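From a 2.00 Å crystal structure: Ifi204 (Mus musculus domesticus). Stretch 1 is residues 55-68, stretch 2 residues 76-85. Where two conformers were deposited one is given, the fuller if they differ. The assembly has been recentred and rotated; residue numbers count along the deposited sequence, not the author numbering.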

ATOM      1  N   SER A  55      15.942  -6.066   4.056  1.00 48.85           N
ATOM      2  CA  SER A  55      16.750  -5.868   5.261  1.00 52.91           C
ATOM      3  C   SER A  55      16.878  -4.408   5.683  1.00 51.43           C
ATOM      4  O   SER A  55      17.296  -4.150   6.813  1.00 51.48           O
ATOM      5  CB  SER A  55      18.157  -6.441   5.071  1.00 61.65           C
ATOM      6  OG  SER A  55      18.827  -5.779   4.015  1.00 57.30           O
ATOM      7  N   LYS A  56      16.538  -3.449   4.833  1.00 50.24           N
ATOM      8  CA  LYS A  56      16.640  -2.049   5.227  1.00 54.98           C
ATOM      9  C   LYS A  56      15.303  -1.381   5.523  1.00 51.77           C
ATOM     10  O   LYS A  56      15.272  -0.366   6.238  1.00 45.53           O
ATOM     11  CB  LYS A  56      17.381  -1.252   4.146  1.00 57.83           C
ATOM     12  CG  LYS A  56      18.878  -1.585   4.143  1.00 62.56           C
ATOM     13  CD  LYS A  56      19.598  -0.968   2.964  1.00 65.81           C
ATOM     14  CE  LYS A  56      20.993  -1.571   2.813  1.00 68.19           C
ATOM     15  NZ  LYS A  56      21.746  -0.866   1.737  1.00 78.39           N
ATOM     16  N   PHE A  57      14.199  -1.924   5.024  1.00 46.10           N
ATOM     17  CA  PHE A  57      12.896  -1.349   5.339  1.00 48.70           C
ATOM     18  C   PHE A  57      12.329  -2.053   6.575  1.00 56.32           C
ATOM     19  O   PHE A  57      11.339  -2.794   6.532  1.00 52.17           O
ATOM     20  CB  PHE A  57      11.975  -1.429   4.132  1.00 51.22           C
ATOM     21  CG  PHE A  57      12.272  -0.394   3.089  1.00 44.98           C
ATOM     22  CD1 PHE A  57      13.342  -0.559   2.212  1.00 43.88           C
ATOM     23  CD2 PHE A  57      11.506   0.765   3.006  1.00 46.83           C
ATOM     24  CE1 PHE A  57      13.615   0.408   1.248  1.00 40.24           C
ATOM     25  CE2 PHE A  57      11.770   1.735   2.052  1.00 46.51           C
ATOM     26  CZ  PHE A  57      12.828   1.557   1.165  1.00 40.03           C
ATOM     27  N   ILE A  58      13.014  -1.812   7.683  1.00 48.55           N
ATOM     28  CA  ILE A  58      12.597  -2.263   9.007  1.00 55.56           C
ATOM     29  C   ILE A  58      11.943  -1.081   9.711  1.00 53.51           C
ATOM     30  O   ILE A  58      12.544  -0.005   9.752  1.00 59.95           O
ATOM     31  CB  ILE A  58      13.793  -2.779   9.823  1.00 56.28           C
ATOM     32  CG1 ILE A  58      14.507  -3.895   9.066  1.00 57.20           C
ATOM     33  CG2 ILE A  58      13.347  -3.236  11.204  1.00 58.00           C
ATOM     34  CD1 ILE A  58      13.599  -5.051   8.738  1.00 57.26           C
ATOM     35  N   PRO A  59      10.734  -1.229  10.252  1.00 57.77           N
ATOM     36  CA  PRO A  59      10.113  -0.113  10.975  1.00 60.43           C
ATOM     37  C   PRO A  59      11.068   0.506  11.991  1.00 59.88           C
ATOM     38  O   PRO A  59      11.716  -0.196  12.765  1.00 60.81           O
ATOM     39  CB  PRO A  59       8.910  -0.776  11.643  1.00 56.56           C
ATOM     40  CG  PRO A  59       8.487  -1.860  10.619  1.00 56.02           C
ATOM     41  CD  PRO A  59       9.824  -2.392  10.129  1.00 58.66           C
ATOM     42  N   ARG A  60      11.170   1.838  11.957  1.00 60.78           N
ATOM     43  CA  ARG A  60      11.987   2.723  12.795  1.00 62.99           C
ATOM     44  C   ARG A  60      13.412   2.900  12.266  1.00 60.80           C
ATOM     45  O   ARG A  60      14.138   3.736  12.787  1.00 63.54           O
ATOM     46  CB  ARG A  60      12.049   2.291  14.271  1.00 67.71           C
ATOM     47  CG  ARG A  60      10.672   2.015  14.861  1.00 81.02           C
ATOM     48  CD  ARG A  60      10.717   1.710  16.347  1.00 94.20           C
ATOM     49  NE  ARG A  60      10.763   2.911  17.186  1.00106.12           N
ATOM     50  CZ  ARG A  60      10.009   4.007  17.054  1.00108.84           C
ATOM     51  NH1 ARG A  60       9.068   4.113  16.122  1.00106.78           N
ATOM     52  NH2 ARG A  60      10.189   5.013  17.900  1.00110.56           N
ATOM     53  N   ASN A  61      13.829   2.155  11.244  1.00 56.30           N
ATOM     54  CA  ASN A  61      15.118   2.411  10.609  1.00 59.92           C
ATOM     55  C   ASN A  61      15.072   3.743   9.869  1.00 63.13           C
ATOM     56  O   ASN A  61      14.049   4.117   9.293  1.00 54.80           O
ATOM     57  CB  ASN A  61      15.456   1.273   9.641  1.00 50.80           C
ATOM     58  CG  ASN A  61      16.939   1.162   9.324  1.00 59.87           C
ATOM     59  OD1 ASN A  61      17.798   1.797   9.968  1.00 58.72           O
ATOM     60  ND2 ASN A  61      17.251   0.329   8.330  1.00 56.44           N
ATOM     61  N   ILE A  62      16.174   4.483   9.896  1.00 56.55           N
ATOM     62  CA  ILE A  62      16.271   5.736   9.155  1.00 51.25           C
ATOM     63  C   ILE A  62      17.173   5.494   7.951  1.00 47.78           C
ATOM     64  O   ILE A  62      18.225   4.856   8.074  1.00 50.55           O
ATOM     65  CB  ILE A  62      16.772   6.879  10.053  1.00 61.72           C
ATOM     66  CG1 ILE A  62      15.782   7.062  11.204  1.00 57.15           C
ATOM     67  CG2 ILE A  62      16.807   8.173   9.292  1.00 63.73           C
ATOM     68  CD1 ILE A  62      16.334   7.887  12.339  1.00 66.05           C
ATOM     69  N   ILE A  63      16.721   5.931   6.770  1.00 44.41           N
ATOM     70  CA  ILE A  63      17.338   5.533   5.506  1.00 41.54           C
ATOM     71  C   ILE A  63      17.358   6.732   4.564  1.00 45.26           C
ATOM     72  O   ILE A  63      16.644   7.719   4.763  1.00 44.10           O
ATOM     73  CB  ILE A  63      16.601   4.320   4.842  1.00 44.01           C
ATOM     74  CG1 ILE A  63      15.170   4.688   4.469  1.00 41.31           C
ATOM     75  CG2 ILE A  63      16.615   3.079   5.744  1.00 49.55           C
ATOM     76  CD1 ILE A  63      14.357   3.540   3.778  1.00 40.04           C
ATOM     77  N   ALA A  64      18.204   6.646   3.534  1.00 41.22           N
ATOM     78  CA  ALA A  64      18.347   7.705   2.535  1.00 37.33           C
ATOM     79  C   ALA A  64      18.018   7.101   1.175  1.00 47.67           C
ATOM     80  O   ALA A  64      18.609   6.087   0.791  1.00 50.07           O
ATOM     81  CB  ALA A  64      19.774   8.309   2.565  1.00 41.97           C
ATOM     82  N   ILE A  65      17.054   7.682   0.464  1.00 43.67           N
ATOM     83  CA  ILE A  65      16.569   7.115  -0.795  1.00 46.65           C
ATOM     84  C   ILE A  65      17.005   8.019  -1.946  1.00 44.81           C
ATOM     85  O   ILE A  65      16.650   9.201  -1.973  1.00 43.91           O
ATOM     86  CB  ILE A  65      15.040   6.943  -0.797  1.00 41.89           C
ATOM     87  CG1 ILE A  65      14.572   6.050   0.361  1.00 40.27           C
ATOM     88  CG2 ILE A  65      14.590   6.363  -2.135  1.00 42.62           C
ATOM     89  CD1 ILE A  65      13.025   5.921   0.453  1.00 44.71           C
ATOM     90  N   SER A  66      17.716   7.456  -2.921  1.00 45.43           N
ATOM     91  CA  SER A  66      18.130   8.205  -4.104  1.00 44.24           C
ATOM     92  C   SER A  66      17.655   7.521  -5.381  1.00 50.34           C
ATOM     93  O   SER A  66      17.186   6.386  -5.363  1.00 50.27           O
ATOM     94  CB  SER A  66      19.662   8.369  -4.137  1.00 55.62           C
ATOM     95  OG  SER A  66      20.146   8.789  -2.879  1.00 48.87           O
ATOM     96  N   ASP A  67      17.859   8.229  -6.495  1.00 51.39           N
ATOM     97  CA  ASP A  67      17.435   7.806  -7.823  0.52 51.39           C
ATOM     98  C   ASP A  67      16.110   7.060  -7.784  1.00 53.30           C
ATOM     99  O   ASP A  67      16.060   5.880  -8.155  1.00 46.37           O
ATOM    100  CB  ASP A  67      18.517   6.945  -8.477  0.52 52.60           C
ATOM    101  CG  ASP A  67      19.814   7.712  -8.695  0.52 54.03           C
ATOM    102  OD1 ASP A  67      19.821   8.649  -9.529  0.52 49.60           O
ATOM    103  OD2 ASP A  67      20.820   7.392  -8.026  0.52 56.36           O
ATOM    104  N   TYR A  68      15.054   7.721  -7.333  1.00 44.94           N
ATOM    105  CA  TYR A  68      13.745   7.113  -7.187  1.00 45.52           C
ATOM    106  C   TYR A  68      12.795   7.780  -8.165  1.00 45.65           C
ATOM    107  O   TYR A  68      13.082   8.849  -8.709  1.00 49.86           O
ATOM    108  CB  TYR A  68      13.238   7.240  -5.746  1.00 37.34           C
ATOM    109  CG  TYR A  68      13.127   8.668  -5.220  1.00 43.99           C
ATOM    110  CD1 TYR A  68      11.953   9.399  -5.383  1.00 43.44           C
ATOM    111  CD2 TYR A  68      14.181   9.274  -4.542  1.00 50.04           C
ATOM    112  CE1 TYR A  68      11.830  10.693  -4.903  1.00 44.06           C
ATOM    113  CE2 TYR A  68      14.061  10.589  -4.044  1.00 40.03           C
ATOM    114  CZ  TYR A  68      12.891  11.279  -4.231  1.00 42.13           C
ATOM    115  OH  TYR A  68      12.738  12.562  -3.768  1.00 40.59           O
TER
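Stretch 2, residues 76-85: EIYRASCVSD

Stretch 2 runs antiparallel to stretch 1: its short strand, Val83 and Ser84, pairs with the 62-65 strand, so Asp85 lies near the start of that strand and Cys82 just beyond its end. Before this pairing, stretch 2 leaves an earlier strand at Ile77, passes through a loop and makes a 3-10 segment over residues 80-82.

Lys56 comes first. Its long, extended side chain lies along Val83, with CD 4.2 Å from Val83 CG1, and its amine reaches the backbone in a weak hydrogen bond, NZ to Val83 O at 3.2 Å. Phe57 turns its ring inward, where CZ meets Ile77 CD1 at 3.7 Å, the methyl lying at the ring edge; a flat hydrophobic side chain suits this buried site. The type II turn from Ile58 to Asn61 stays clear of stretch 2 until Asn61, whose amide serves two acceptors: ND2 donates to Asp85 OD2 at 3.2 Å and to Lys56 O at 3.0 Å. A water then joins Ile62 O (2.9 Å) to Asp85 O (2.8 Å, weak).

Ile63 packs CB against Val83 CG1 at 3.9 Å. Ala64 and Ser84 form the hydrogen-bonded pair, Ala64 N to Ser84 O at 2.8 Å and Ser84 N to Ala64 O at 3.2 Å. Their small side chains share one face, Ala64 CB lying 3.8 Å from Ser84 OG. Ile65 and Val83, the non-hydrogen-bonded pair, point to the opposite, buried face, where branched aliphatic side chains fill space well: Ile65 CG2 touches Ile77 CD1 at 3.7 Å. Ser66 N extends the ladder to Cys82 O at 2.7 Å.

At Asp67, positive phi and psi bend the chain, and its carbonyl O lies 3.7 Å from Cys82 SG. A water donates to Asp67 O (3.0 Å) and accepts from Tyr78 N (2.6 Å). Finally, Tyr68 CA approaches Glu76 O at 3.4 Å.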

ATOM      1  N   GLU A  76       8.921   4.999  -6.300  1.00 38.66           N
ATOM      2  CA  GLU A  76       9.354   3.701  -6.796  1.00 42.45           C
ATOM      3  C   GLU A  76      10.873   3.572  -6.678  1.00 42.81           C
ATOM      4  O   GLU A  76      11.607   4.487  -7.058  1.00 47.53           O
ATOM      5  CB  GLU A  76       8.891   3.494  -8.243  1.00 48.11           C
ATOM      6  CG  GLU A  76       7.355   3.367  -8.372  1.00 42.19           C
ATOM      7  CD  GLU A  76       6.893   2.907  -9.749  1.00 56.87           C
ATOM      8  OE1 GLU A  76       5.709   2.492  -9.869  1.00 51.18           O
ATOM      9  OE2 GLU A  76       7.691   2.978 -10.707  1.00 59.56           O
ATOM     10  N   ILE A  77      11.325   2.435  -6.147  1.00 41.12           N
ATOM     11  CA  ILE A  77      12.735   2.097  -5.961  1.00 42.29           C
ATOM     12  C   ILE A  77      13.017   0.816  -6.734  1.00 47.95           C
ATOM     13  O   ILE A  77      12.400  -0.224  -6.466  1.00 50.53           O
ATOM     14  CB  ILE A  77      13.078   1.892  -4.478  1.00 41.69           C
ATOM     15  CG1 ILE A  77      12.745   3.149  -3.668  1.00 48.28           C
ATOM     16  CG2 ILE A  77      14.537   1.497  -4.339  1.00 41.62           C
ATOM     17  CD1 ILE A  77      13.011   3.013  -2.187  1.00 49.52           C
ATOM     18  N   TYR A  78      13.964   0.874  -7.665  1.00 43.95           N
ATOM     19  CA  TYR A  78      14.236  -0.248  -8.551  1.00 42.70           C
ATOM     20  C   TYR A  78      15.548  -0.978  -8.271  1.00 55.33           C
ATOM     21  O   TYR A  78      15.755  -2.065  -8.822  1.00 59.78           O
ATOM     22  CB  TYR A  78      14.224   0.244 -10.004  1.00 52.07           C
ATOM     23  CG  TYR A  78      12.826   0.579 -10.479  1.00 57.26           C
ATOM     24  CD1 TYR A  78      11.947  -0.429 -10.850  1.00 61.46           C
ATOM     25  CD2 TYR A  78      12.371   1.896 -10.524  1.00 64.73           C
ATOM     26  CE1 TYR A  78      10.672  -0.139 -11.273  1.00 64.40           C
ATOM     27  CE2 TYR A  78      11.078   2.197 -10.953  1.00 55.51           C
ATOM     28  CZ  TYR A  78      10.239   1.172 -11.320  1.00 64.65           C
ATOM     29  OH  TYR A  78       8.952   1.434 -11.740  1.00 74.27           O
ATOM     30  N   ARG A  79      16.435  -0.427  -7.444  1.00 47.57           N
ATOM     31  CA  ARG A  79      17.752  -1.024  -7.212  1.00 59.78           C
ATOM     32  C   ARG A  79      18.156  -0.901  -5.750  1.00 50.45           C
ATOM     33  O   ARG A  79      17.881   0.115  -5.107  1.00 46.89           O
ATOM     34  CB  ARG A  79      18.849  -0.357  -8.063  1.00 62.25           C
ATOM     35  CG  ARG A  79      18.717  -0.564  -9.567  1.00 76.95           C
ATOM     36  CD  ARG A  79      19.322   0.617 -10.345  1.00 91.54           C
ATOM     37  NE  ARG A  79      18.492   0.981 -11.498  1.00107.29           N
ATOM     38  CZ  ARG A  79      17.630   1.999 -11.523  1.00101.18           C
ATOM     39  NH1 ARG A  79      17.477   2.774 -10.456  1.00 90.80           N
ATOM     40  NH2 ARG A  79      16.919   2.246 -12.616  1.00100.59           N
ATOM     41  N   ALA A  80      18.863  -1.921  -5.250  1.00 48.50           N
ATOM     42  CA  ALA A  80      19.417  -1.876  -3.898  1.00 56.76           C
ATOM     43  C   ALA A  80      20.327  -0.661  -3.688  1.00 55.08           C
ATOM     44  O   ALA A  80      20.344  -0.073  -2.598  1.00 48.82           O
ATOM     45  CB  ALA A  80      20.188  -3.170  -3.607  1.00 51.10           C
ATOM     46  N   SER A  81      21.078  -0.258  -4.719  1.00 52.73           N
ATOM     47  CA  SER A  81      21.990   0.882  -4.586  1.00 62.40           C
ATOM     48  C   SER A  81      21.270   2.195  -4.298  1.00 60.36           C
ATOM     49  O   SER A  81      21.935   3.179  -3.949  1.00 57.77           O
ATOM     50  CB  SER A  81      22.839   1.053  -5.856  1.00 62.86           C
ATOM     51  OG  SER A  81      22.036   0.890  -7.016  1.00 66.63           O
ATOM     52  N   CYS A  82      19.941   2.233  -4.425  1.00 46.98           N
ATOM     53  CA  CYS A  82      19.195   3.466  -4.201  1.00 52.39           C
ATOM     54  C   CYS A  82      19.129   3.861  -2.730  1.00 50.55           C
ATOM     55  O   CYS A  82      18.771   5.003  -2.429  1.00 51.14           O
ATOM     56  CB  CYS A  82      17.745   3.332  -4.722  1.00 51.91           C
ATOM     57  SG  CYS A  82      17.547   2.960  -6.496  1.00 55.04           S
ATOM     58  N   VAL A  83      19.406   2.940  -1.810  1.00 47.82           N
ATOM     59  CA  VAL A  83      19.104   3.131  -0.392  1.00 51.27           C
ATOM     60  C   VAL A  83      20.361   2.867   0.433  1.00 53.20           C
ATOM     61  O   VAL A  83      21.065   1.880   0.202  1.00 55.42           O
ATOM     62  CB  VAL A  83      17.956   2.201   0.066  1.00 52.79           C
ATOM     63  CG1 VAL A  83      17.624   2.452   1.529  1.00 50.23           C
ATOM     64  CG2 VAL A  83      16.694   2.382  -0.822  1.00 37.36           C
ATOM     65  N   SER A  84      20.653   3.759   1.387  1.00 52.80           N
ATOM     66  CA  SER A  84      21.711   3.550   2.378  1.00 54.18           C
ATOM     67  C   SER A  84      21.127   3.851   3.755  1.00 50.86           C
ATOM     68  O   SER A  84      20.126   4.568   3.865  1.00 51.04           O
ATOM     69  CB  SER A  84      22.942   4.425   2.092  1.00 67.04           C
ATOM     70  OG  SER A  84      22.614   5.786   2.258  1.00 74.11           O
ATOM     71  N   ASP A  85      21.728   3.266   4.820  1.00 57.36           N
ATOM     72  CA  ASP A  85      21.106   3.355   6.145  1.00 65.38           C
ATOM     73  C   ASP A  85      22.083   3.449   7.330  1.00 70.03           C
ATOM     74  O   ASP A  85      21.737   3.019   8.437  1.00 70.01           O
ATOM     75  CB  ASP A  85      20.181   2.153   6.386  1.00 71.31           C
ATOM     76  CG  ASP A  85      20.933   0.880   6.801  1.00 79.88           C
ATOM     77  OD1 ASP A  85      22.025   0.594   6.252  1.00 70.51           O
ATOM     78  OD2 ASP A  85      20.407   0.155   7.677  1.00 89.98           O
TER
HETATM   79  O   HOH W   1      20.583   5.201   9.707  1.00 52.28           O
HETATM   80  O   HOH W   2      14.987   3.103  -8.633  1.00 59.11           O